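Local coordinates for prephenate dehydratase (Arthrobacter aurescens, PDB 3MWB), which probably converts prephenate into 3-phenylpyruvate, carbon dioxide and water in phenylalanine biosynthesis, and binds L-phenylalanine, the product of that pathway, at residues L80-E85 with K201-V206; M217-Q222 with Y245-D250. All coordinates share one frame; numbering follows the deposited sequence.

In the fold
Contact 1 joins the catalytic, periplasmic-binding-protein-like part of the chain to the ACT domain, whereas contact 2 lies within the ACT domain, between its helix 215-224 and strand 245-252. Their centres are 14 Å apart, and they share a sheet in which strands 200-207 and 245-252 are antiparallel neighbours. V206 O lies 2.8 Å from F247 N, a probable backbone hydrogen bond, and T203 OG1 lies 2.8 Å from D250 OD1, a side-chain hydrogen bond between the same two strands. Contact 2 contributes Y245 and F247 to a phenylalanine pocket. The K201 side chain is about 10 Å from a different bound phenylalanine. A continuous strand pair thus runs from the ligand pocket to the domain junction.

Contact 1 (L80-E85 with K201-V206); sequences LRIIRE and KTTVVV
The junction between the prephenate dehydratase domain and the ACT domain is bridged here by side chains from two strands, 81-89 and 200-207. Direct strand pairing is excluded by the spacing, since even the nearest CA atoms, those of I82 and T203, are 7.9 Å apart. Strand 275-281 makes the backbone link instead: I82 hydrogen-bonds to L277 and K201 to Y280.

The polar half of the contact is the salt bridge of E85 with K201. K201 NZ stands 2.8 Å from E85 OE1 and meets the syn lone pair of that oxygen, the one on the side of OE2. A weak second bond runs from K201 NZ to E85 OE2 at 3.2 Å, so the ammonium straddles the carboxylate unevenly. The two side chains meet at about a right angle. E85 has CG between its backbone N and carbonyl carbon (chi1 69°) and is extended beyond it, while K201 bends at chi3 (-92°), bringing CD and CE alongside OE1; CE is 3.6 Å from that oxygen.

The carboxylate has further partners: R183 NE forms a salt bridge with OE1, and the backbone N of A283 hydrogen-bonds to OE2.

Beside this pair, the delta methyl of I82 rests against the branch point of T203, with CD1 3.8 Å from OG1 and 4.0 Å from CB. That approach is van der Waals packing; the hydroxyl has its hydrogen bonds with Y280 OH and D250 OD1. I82 also packs against I185 of strand 181-188 and Y280 of strand 275-281, so its side chain has neighbours on both sides of the domain junction.

All four touching residues are buried. The two cations gathered on one carboxylate, aided by a backbone N-H, would favour ionised E85 and compensate its charge at the domain junction.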
ATOM      1  N   LEU A  80     -23.445 -18.002 -11.728  1.00 24.28           N
ATOM      2  CA  LEU A  80     -23.466 -17.828 -13.178  1.00 23.27           C
ATOM      3  C   LEU A  80     -22.052 -17.593 -13.690  1.00 22.76           C
ATOM      4  O   LEU A  80     -21.166 -17.201 -12.916  1.00 22.73           O
ATOM      5  CB  LEU A  80     -24.315 -16.618 -13.530  1.00 22.61           C
ATOM      6  CG  LEU A  80     -25.824 -16.664 -13.351  1.00 25.35           C
ATOM      7  CD1 LEU A  80     -26.359 -15.263 -13.586  1.00 26.25           C
ATOM      8  CD2 LEU A  80     -26.478 -17.649 -14.298  1.00 26.83           C
ATOM      9  N   ARG A  81     -21.848 -17.798 -14.992  1.00 21.63           N
ATOM     10  CA  ARG A  81     -20.566 -17.495 -15.633  1.00 21.90           C
ATOM     11  C   ARG A  81     -20.738 -16.755 -16.952  1.00 20.86           C
ATOM     12  O   ARG A  81     -21.505 -17.156 -17.799  1.00 20.99           O
ATOM     13  CB  ARG A  81     -19.767 -18.767 -15.914  1.00 22.94           C
ATOM     14  CG  ARG A  81     -19.512 -19.638 -14.685  1.00 27.61           C
ATOM     15  CD  ARG A  81     -18.492 -19.010 -13.711  1.00 27.04           C
ATOM     16  NE  ARG A  81     -18.312 -19.874 -12.549  1.00 30.45           N
ATOM     17  CZ  ARG A  81     -17.557 -20.970 -12.545  1.00 32.41           C
ATOM     18  NH1 ARG A  81     -16.891 -21.324 -13.641  1.00 32.70           N
ATOM     19  NH2 ARG A  81     -17.461 -21.706 -11.440  1.00 35.14           N
ATOM     20  N   ILE A  82     -19.970 -15.689 -17.121  1.00 20.17           N
ATOM     21  CA  ILE A  82     -19.811 -15.078 -18.424  1.00 19.40           C
ATOM     22  C   ILE A  82     -18.967 -16.000 -19.304  1.00 20.67           C
ATOM     23  O   ILE A  82     -17.834 -16.329 -18.958  1.00 21.88           O
ATOM     24  CB  ILE A  82     -19.121 -13.704 -18.298  1.00 18.75           C
ATOM     25  CG1 ILE A  82     -20.002 -12.764 -17.463  1.00 16.51           C
ATOM     26  CG2 ILE A  82     -18.835 -13.120 -19.699  1.00 17.54           C
ATOM     27  CD1 ILE A  82     -19.270 -11.481 -16.927  1.00 15.01           C
ATOM     28  N   ILE A  83     -19.516 -16.408 -20.442  1.00 21.85           N
ATOM     29  CA  ILE A  83     -18.786 -17.261 -21.388  1.00 23.28           C
ATOM     30  C   ILE A  83     -18.315 -16.505 -22.645  1.00 23.34           C
ATOM     31  O   ILE A  83     -17.478 -16.997 -23.394  1.00 24.09           O
ATOM     32  CB  ILE A  83     -19.638 -18.473 -21.789  1.00 25.33           C
ATOM     33  CG1 ILE A  83     -20.879 -18.034 -22.586  1.00 27.00           C
ATOM     34  CG2 ILE A  83     -20.066 -19.247 -20.537  1.00 26.30           C
ATOM     35  CD1 ILE A  83     -21.780 -19.248 -23.066  1.00 27.74           C
ATOM     36  N   ARG A  84     -18.869 -15.311 -22.863  1.00 22.63           N
ATOM     37  CA  ARG A  84     -18.569 -14.494 -24.033  1.00 23.07           C
ATOM     38  C   ARG A  84     -18.912 -13.054 -23.751  1.00 22.45           C
ATOM     39  O   ARG A  84     -19.870 -12.762 -23.023  1.00 21.63           O
ATOM     40  CB  ARG A  84     -19.368 -14.939 -25.240  1.00 25.77           C
ATOM     41  CG  ARG A  84     -19.083 -14.118 -26.504  1.00 28.18           C
ATOM     42  CD  ARG A  84     -19.969 -14.564 -27.663  1.00 34.07           C
ATOM     43  NE  ARG A  84     -19.582 -15.883 -28.124  1.00 37.24           N
ATOM     44  CZ  ARG A  84     -18.709 -16.106 -29.102  1.00 38.32           C
ATOM     45  NH1 ARG A  84     -18.125 -15.085 -29.726  1.00 37.88           N
ATOM     46  NH2 ARG A  84     -18.416 -17.348 -29.444  1.00 38.57           N
ATOM     47  N   GLU A  85     -18.135 -12.153 -24.336  1.00 22.02           N
ATOM     48  CA  GLU A  85     -18.488 -10.752 -24.308  1.00 22.40           C
ATOM     49  C   GLU A  85     -18.580 -10.281 -25.762  1.00 24.53           C
ATOM     50  O   GLU A  85     -17.954 -10.862 -26.636  1.00 25.05           O
ATOM     51  CB  GLU A  85     -17.475  -9.954 -23.469  1.00 21.58           C
ATOM     52  CG  GLU A  85     -16.087  -9.814 -24.064  1.00 22.99           C
ATOM     53  CD  GLU A  85     -15.293  -8.650 -23.449  1.00 23.69           C
ATOM     54  OE1 GLU A  85     -15.754  -8.042 -22.457  1.00 22.16           O
ATOM     55  OE2 GLU A  85     -14.196  -8.356 -23.951  1.00 22.97           O
ATOM     56  N   LYS A 201     -10.347 -12.199 -20.235  1.00 21.69           N
ATOM     57  CA  LYS A 201     -10.851 -11.362 -19.179  1.00 21.93           C
ATOM     58  C   LYS A 201     -11.365 -12.276 -18.064  1.00 21.73           C
ATOM     59  O   LYS A 201     -11.905 -13.354 -18.330  1.00 21.23           O
ATOM     60  CB  LYS A 201     -11.994 -10.519 -19.751  1.00 22.99           C
ATOM     61  CG  LYS A 201     -12.305  -9.251 -19.004  1.00 23.70           C
ATOM     62  CD  LYS A 201     -13.304  -8.358 -19.794  1.00 22.41           C
ATOM     63  CE  LYS A 201     -12.649  -7.328 -20.713  1.00 22.39           C
ATOM     64  NZ  LYS A 201     -13.712  -6.525 -21.395  1.00 22.89           N
ATOM     65  N   THR A 202     -11.190 -11.853 -16.817  1.00 21.20           N
ATOM     66  CA  THR A 202     -11.771 -12.560 -15.689  1.00 21.15           C
ATOM     67  C   THR A 202     -12.604 -11.584 -14.882  1.00 20.74           C
ATOM     68  O   THR A 202     -12.141 -10.487 -14.552  1.00 20.92           O
ATOM     69  CB  THR A 202     -10.695 -13.286 -14.821  1.00 21.62           C
ATOM     70  OG1 THR A 202     -10.062 -14.320 -15.592  1.00 21.69           O
ATOM     71  CG2 THR A 202     -11.309 -13.941 -13.546  1.00 21.58           C
ATOM     72  N   THR A 203     -13.830 -11.989 -14.560  1.00 20.64           N
ATOM     73  CA  THR A 203     -14.766 -11.160 -13.801  1.00 20.20           C
ATOM     74  C   THR A 203     -15.064 -11.786 -12.434  1.00 20.17           C
ATOM     75  O   THR A 203     -15.278 -13.007 -12.319  1.00 21.04           O
ATOM     76  CB  THR A 203     -16.100 -10.917 -14.598  1.00 20.83           C
ATOM     77  OG1 THR A 203     -15.815 -10.337 -15.881  1.00 20.28           O
ATOM     78  CG2 THR A 203     -17.051  -9.966 -13.847  1.00 19.67           C
ATOM     79  N   VAL A 204     -15.097 -10.939 -11.410  1.00 20.24           N
ATOM     80  CA  VAL A 204     -15.449 -11.337 -10.054  1.00 20.47           C
ATOM     81  C   VAL A 204     -16.357 -10.311  -9.376  1.00 21.13           C
ATOM     82  O   VAL A 204     -16.375  -9.133  -9.740  1.00 20.69           O
ATOM     83  CB  VAL A 204     -14.212 -11.531  -9.145  1.00 20.90           C
ATOM     84  CG1 VAL A 204     -13.427 -12.733  -9.560  1.00 21.60           C
ATOM     85  CG2 VAL A 204     -13.326 -10.250  -9.097  1.00 20.24           C
ATOM     86  N   VAL A 205     -17.103 -10.770  -8.376  1.00 21.29           N
ATOM     87  CA  VAL A 205     -17.863  -9.857  -7.541  1.00 21.68           C
ATOM     88  C   VAL A 205     -17.383 -10.066  -6.127  1.00 21.78           C
ATOM     89  O   VAL A 205     -17.445 -11.190  -5.616  1.00 22.80           O
ATOM     90  CB  VAL A 205     -19.399 -10.102  -7.643  1.00 22.74           C
ATOM     91  CG1 VAL A 205     -20.149  -9.306  -6.518  1.00 23.15           C
ATOM     92  CG2 VAL A 205     -19.907  -9.727  -9.033  1.00 22.21           C
ATOM     93  N   VAL A 206     -16.870  -9.003  -5.509  1.00 21.92           N
ATOM     94  CA  VAL A 206     -16.262  -9.102  -4.173  1.00 21.81           C
ATOM     95  C   VAL A 206     -17.074  -8.302  -3.156  1.00 23.55           C
ATOM     96  O   VAL A 206     -17.127  -7.065  -3.223  1.00 22.49           O
ATOM     97  CB  VAL A 206     -14.763  -8.644  -4.162  1.00 22.28           C
ATOM     98  CG1 VAL A 206     -14.088  -8.943  -2.811  1.00 19.97           C
ATOM     99  CG2 VAL A 206     -13.990  -9.285  -5.353  1.00 20.14           C
TER

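Contact 2 (M217-Q222 with Y245-D250); sequences MEILDQ and YFFSID. With PHE (phenylalanine), chain D.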
HETATM    1  N   MSE A 217      -8.646  -0.803  -1.399  1.00 29.74           N
HETATM    2  CA  MSE A 217      -7.230  -0.928  -1.742  1.00 30.52           C
HETATM    3  C   MSE A 217      -6.695  -2.314  -1.408  1.00 26.89           C
HETATM    4  O   MSE A 217      -5.981  -2.902  -2.217  1.00 24.73           O
HETATM    5  CB  MSE A 217      -6.407   0.113  -1.022  1.00 37.42           C
HETATM    6  CG  MSE A 217      -6.473   1.470  -1.697  1.00 46.98           C
HETATM    7 SE   MSE A 217      -4.776   2.322  -1.460  1.00 66.31          SE
HETATM    8  CE  MSE A 217      -3.637   0.796  -1.838  1.00 56.54           C
ATOM      9  N   GLU A 218      -7.053  -2.830  -0.231  1.00 26.41           N
ATOM     10  CA  GLU A 218      -6.675  -4.184   0.148  1.00 26.70           C
ATOM     11  C   GLU A 218      -7.183  -5.201  -0.878  1.00 23.10           C
ATOM     12  O   GLU A 218      -6.467  -6.125  -1.224  1.00 23.77           O
ATOM     13  CB  GLU A 218      -7.181  -4.532   1.559  1.00 29.48           C
ATOM     14  CG  GLU A 218      -6.568  -5.812   2.148  1.00 35.21           C
ATOM     15  CD  GLU A 218      -7.212  -6.240   3.479  1.00 41.51           C
ATOM     16  OE1 GLU A 218      -8.297  -5.708   3.825  1.00 43.24           O
ATOM     17  OE2 GLU A 218      -6.634  -7.112   4.173  1.00 46.66           O
ATOM     18  N   ILE A 219      -8.402  -5.023  -1.375  1.00 22.47           N
ATOM     19  CA  ILE A 219      -8.960  -5.941  -2.382  1.00 22.09           C
ATOM     20  C   ILE A 219      -8.257  -5.763  -3.738  1.00 22.77           C
ATOM     21  O   ILE A 219      -7.874  -6.740  -4.405  1.00 24.17           O
ATOM     22  CB  ILE A 219     -10.500  -5.762  -2.497  1.00 23.77           C
ATOM     23  CG1 ILE A 219     -11.193  -6.332  -1.253  1.00 24.40           C
ATOM     24  CG2 ILE A 219     -11.040  -6.432  -3.765  1.00 24.29           C
ATOM     25  CD1 ILE A 219     -12.637  -5.779  -1.016  1.00 27.34           C
ATOM     26  N   LEU A 220      -8.042  -4.517  -4.132  1.00 23.11           N
ATOM     27  CA  LEU A 220      -7.383  -4.230  -5.409  1.00 25.30           C
ATOM     28  C   LEU A 220      -5.912  -4.675  -5.451  1.00 24.69           C
ATOM     29  O   LEU A 220      -5.422  -5.121  -6.501  1.00 26.37           O
ATOM     30  CB  LEU A 220      -7.539  -2.761  -5.776  1.00 28.12           C
ATOM     31  CG  LEU A 220      -9.003  -2.371  -6.077  1.00 33.13           C
ATOM     32  CD1 LEU A 220      -9.082  -1.151  -6.948  1.00 37.43           C
ATOM     33  CD2 LEU A 220      -9.777  -3.519  -6.747  1.00 34.79           C
ATOM     34  N   ASP A 221      -5.245  -4.609  -4.301  1.00 23.27           N
ATOM     35  CA  ASP A 221      -3.859  -5.030  -4.185  1.00 24.90           C
ATOM     36  C   ASP A 221      -3.665  -6.500  -4.545  1.00 24.38           C
ATOM     37  O   ASP A 221      -2.597  -6.861  -5.020  1.00 25.42           O
ATOM     38  CB  ASP A 221      -3.290  -4.762  -2.783  1.00 27.10           C
ATOM     39  CG  ASP A 221      -1.768  -4.710  -2.779  1.00 32.75           C
ATOM     40  OD1 ASP A 221      -1.204  -3.935  -3.570  1.00 35.70           O
ATOM     41  OD2 ASP A 221      -1.127  -5.441  -1.983  1.00 39.27           O
ATOM     42  N   GLN A 222      -4.690  -7.334  -4.338  1.00 20.70           N
ATOM     43  CA  GLN A 222      -4.594  -8.740  -4.739  1.00 20.93           C
ATOM     44  C   GLN A 222      -4.258  -8.857  -6.231  1.00 20.27           C
ATOM     45  O   GLN A 222      -3.430  -9.682  -6.605  1.00 22.19           O
ATOM     46  CB  GLN A 222      -5.860  -9.520  -4.401  1.00 21.91           C
ATOM     47  CG  GLN A 222      -6.221  -9.543  -2.921  1.00 23.55           C
ATOM     48  CD  GLN A 222      -5.061  -9.954  -2.030  1.00 27.89           C
ATOM     49  OE1 GLN A 222      -4.415 -10.975  -2.250  1.00 23.47           O
ATOM     50  NE2 GLN A 222      -4.800  -9.147  -1.003  1.00 30.94           N
ATOM     51  N   TYR A 245     -21.330  -3.117   0.761  1.00 36.24           N
ATOM     52  CA  TYR A 245     -21.060  -2.962  -0.665  1.00 31.62           C
ATOM     53  C   TYR A 245     -20.580  -4.254  -1.289  1.00 30.14           C
ATOM     54  O   TYR A 245     -20.082  -5.142  -0.598  1.00 30.28           O
ATOM     55  CB  TYR A 245     -19.975  -1.896  -0.911  1.00 30.01           C
ATOM     56  CG  TYR A 245     -20.315  -0.517  -0.413  1.00 32.11           C
ATOM     57  CD1 TYR A 245     -21.000   0.389  -1.218  1.00 32.47           C
ATOM     58  CD2 TYR A 245     -19.951  -0.117   0.878  1.00 36.70           C
ATOM     59  CE1 TYR A 245     -21.315   1.656  -0.755  1.00 34.91           C
ATOM     60  CE2 TYR A 245     -20.262   1.147   1.353  1.00 39.01           C
ATOM     61  CZ  TYR A 245     -20.937   2.027   0.532  1.00 38.57           C
ATOM     62  OH  TYR A 245     -21.245   3.274   1.014  1.00 42.28           O
ATOM     63  N   PHE A 246     -20.720  -4.347  -2.610  1.00 22.03           N
ATOM     64  CA  PHE A 246     -19.868  -5.235  -3.352  1.00 22.41           C
ATOM     65  C   PHE A 246     -19.148  -4.494  -4.474  1.00 21.30           C
ATOM     66  O   PHE A 246     -19.581  -3.429  -4.900  1.00 22.16           O
ATOM     67  CB  PHE A 246     -20.609  -6.481  -3.857  1.00 23.37           C
ATOM     68  CG  PHE A 246     -21.637  -6.199  -4.899  1.00 24.57           C
ATOM     69  CD1 PHE A 246     -21.265  -5.998  -6.231  1.00 25.42           C
ATOM     70  CD2 PHE A 246     -22.991  -6.156  -4.561  1.00 27.80           C
ATOM     71  CE1 PHE A 246     -22.215  -5.741  -7.213  1.00 25.01           C
ATOM     72  CE2 PHE A 246     -23.964  -5.898  -5.541  1.00 28.75           C
ATOM     73  CZ  PHE A 246     -23.579  -5.687  -6.864  1.00 27.89           C
ATOM     74  N   PHE A 247     -18.028  -5.057  -4.911  1.00 20.47           N
ATOM     75  CA  PHE A 247     -17.280  -4.518  -6.033  1.00 19.37           C
ATOM     76  C   PHE A 247     -17.354  -5.485  -7.213  1.00 18.70           C
ATOM     77  O   PHE A 247     -17.057  -6.674  -7.082  1.00 19.54           O
ATOM     78  CB  PHE A 247     -15.839  -4.245  -5.628  1.00 19.50           C
ATOM     79  CG  PHE A 247     -15.720  -3.426  -4.376  1.00 19.60           C
ATOM     80  CD1 PHE A 247     -15.955  -2.064  -4.410  1.00 21.08           C
ATOM     81  CD2 PHE A 247     -15.386  -4.029  -3.157  1.00 19.81           C
ATOM     82  CE1 PHE A 247     -15.854  -1.290  -3.230  1.00 21.77           C
ATOM     83  CE2 PHE A 247     -15.252  -3.271  -1.980  1.00 23.50           C
ATOM     84  CZ  PHE A 247     -15.511  -1.896  -2.017  1.00 23.14           C
ATOM     85  N   SER A 248     -17.801  -4.962  -8.344  1.00 18.91           N
ATOM     86  CA  SER A 248     -17.859  -5.679  -9.611  1.00 19.35           C
ATOM     87  C   SER A 248     -16.592  -5.335 -10.403  1.00 20.00           C
ATOM     88  O   SER A 248     -16.285  -4.155 -10.650  1.00 20.76           O
ATOM     89  CB  SER A 248     -19.107  -5.240 -10.374  1.00 20.08           C
ATOM     90  OG  SER A 248     -19.389  -6.072 -11.485  1.00 19.71           O
ATOM     91  N   ILE A 249     -15.831  -6.356 -10.771  1.00 19.88           N
ATOM     92  CA  ILE A 249     -14.466  -6.123 -11.259  1.00 19.49           C
ATOM     93  C   ILE A 249     -14.164  -6.999 -12.477  1.00 19.47           C
ATOM     94  O   ILE A 249     -14.456  -8.207 -12.471  1.00 19.49           O
ATOM     95  CB  ILE A 249     -13.413  -6.423 -10.139  1.00 18.94           C
ATOM     96  CG1 ILE A 249     -13.519  -5.420  -8.968  1.00 18.43           C
ATOM     97  CG2 ILE A 249     -11.986  -6.389 -10.693  1.00 19.90           C
ATOM     98  CD1 ILE A 249     -12.816  -5.875  -7.702  1.00 19.16           C
ATOM     99  N   ASP A 250     -13.586  -6.394 -13.518  1.00 19.42           N
ATOM    100  CA  ASP A 250     -13.012  -7.169 -14.642  1.00 19.45           C
ATOM    101  C   ASP A 250     -11.503  -7.040 -14.589  1.00 19.55           C
ATOM    102  O   ASP A 250     -10.975  -5.910 -14.513  1.00 19.84           O
ATOM    103  CB  ASP A 250     -13.499  -6.670 -16.022  1.00 19.21           C
ATOM    104  CG  ASP A 250     -15.027  -6.745 -16.198  1.00 20.58           C
ATOM    105  OD1 ASP A 250     -15.703  -7.564 -15.518  1.00 20.64           O
ATOM    106  OD2 ASP A 250     -15.557  -5.986 -17.044  1.00 18.11           O
TER
HETATM  107  N   PHE D 312     -14.999   2.644   2.219  1.00 23.38           N
HETATM  108  CA  PHE D 312     -13.985   1.678   1.726  1.00 22.97           C
HETATM  109  C   PHE D 312     -12.729   2.348   1.168  1.00 23.60           C
HETATM  110  O   PHE D 312     -12.592   3.566   1.186  1.00 23.41           O
HETATM  111  CB  PHE D 312     -14.602   0.690   0.716  1.00 22.97           C
HETATM  112  CG  PHE D 312     -15.259   1.333  -0.494  1.00 22.55           C
HETATM  113  CD1 PHE D 312     -14.491   1.829  -1.554  1.00 22.84           C
HETATM  114  CD2 PHE D 312     -16.649   1.386  -0.596  1.00 22.45           C
HETATM  115  CE1 PHE D 312     -15.091   2.386  -2.688  1.00 22.44           C
HETATM  116  CE2 PHE D 312     -17.271   1.941  -1.748  1.00 22.45           C
HETATM  117  CZ  PHE D 312     -16.488   2.452  -2.774  1.00 21.44           C
HETATM  118  OXT PHE D 312     -11.802   1.686   0.680  1.00 24.11           O
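The ammonium nitrogen of the bound phenylalanine is gripped by three oxygens: D211 OD1 of this chain, and N229 OD1 and L230 O of a neighbouring subunit, so the pocket lies across a subunit interface. Its carboxylate is met by the backbone N of L216, just ahead of segment 217-222.

Two aromatic side chains of strand 245-252 pack on the ligand ring. F247 directs its edge at one ligand face, the planes standing at about 86°, with F247 CZ 3.6 Å from the ligand's CG. The ligand in turn points an edge at Y245: its CE2 lies 4.0 Å above the tyrosine plane, over the centre, and those planes are about 81° apart. Both pairs are T-shaped.

Behind the pocket, segment 217-222 packs on segment 245-250 through apolar side chains, with no hydrogen bond between them. The segment axes approach to 11.3 Å. I219 CD1 sits 3.7 Å from F247 CE2, approaching the ring obliquely. F247 has CG anti to its carbonyl carbon (chi1 -51°), which lets its ring reach both this methyl and the ligand. Farther along, L220 CD2 meets I249 CD1 at 4.0 Å, methyl to methyl, and L220 also touches L220 of the neighbouring subunit that supplies N229.

The F247 ring touches the ligand and I219 of the helix at once, a direct apolar path between pocket and helix. This is consistent with feedback control by phenylalanine through the ACT domain, as in related prephenate dehydratases.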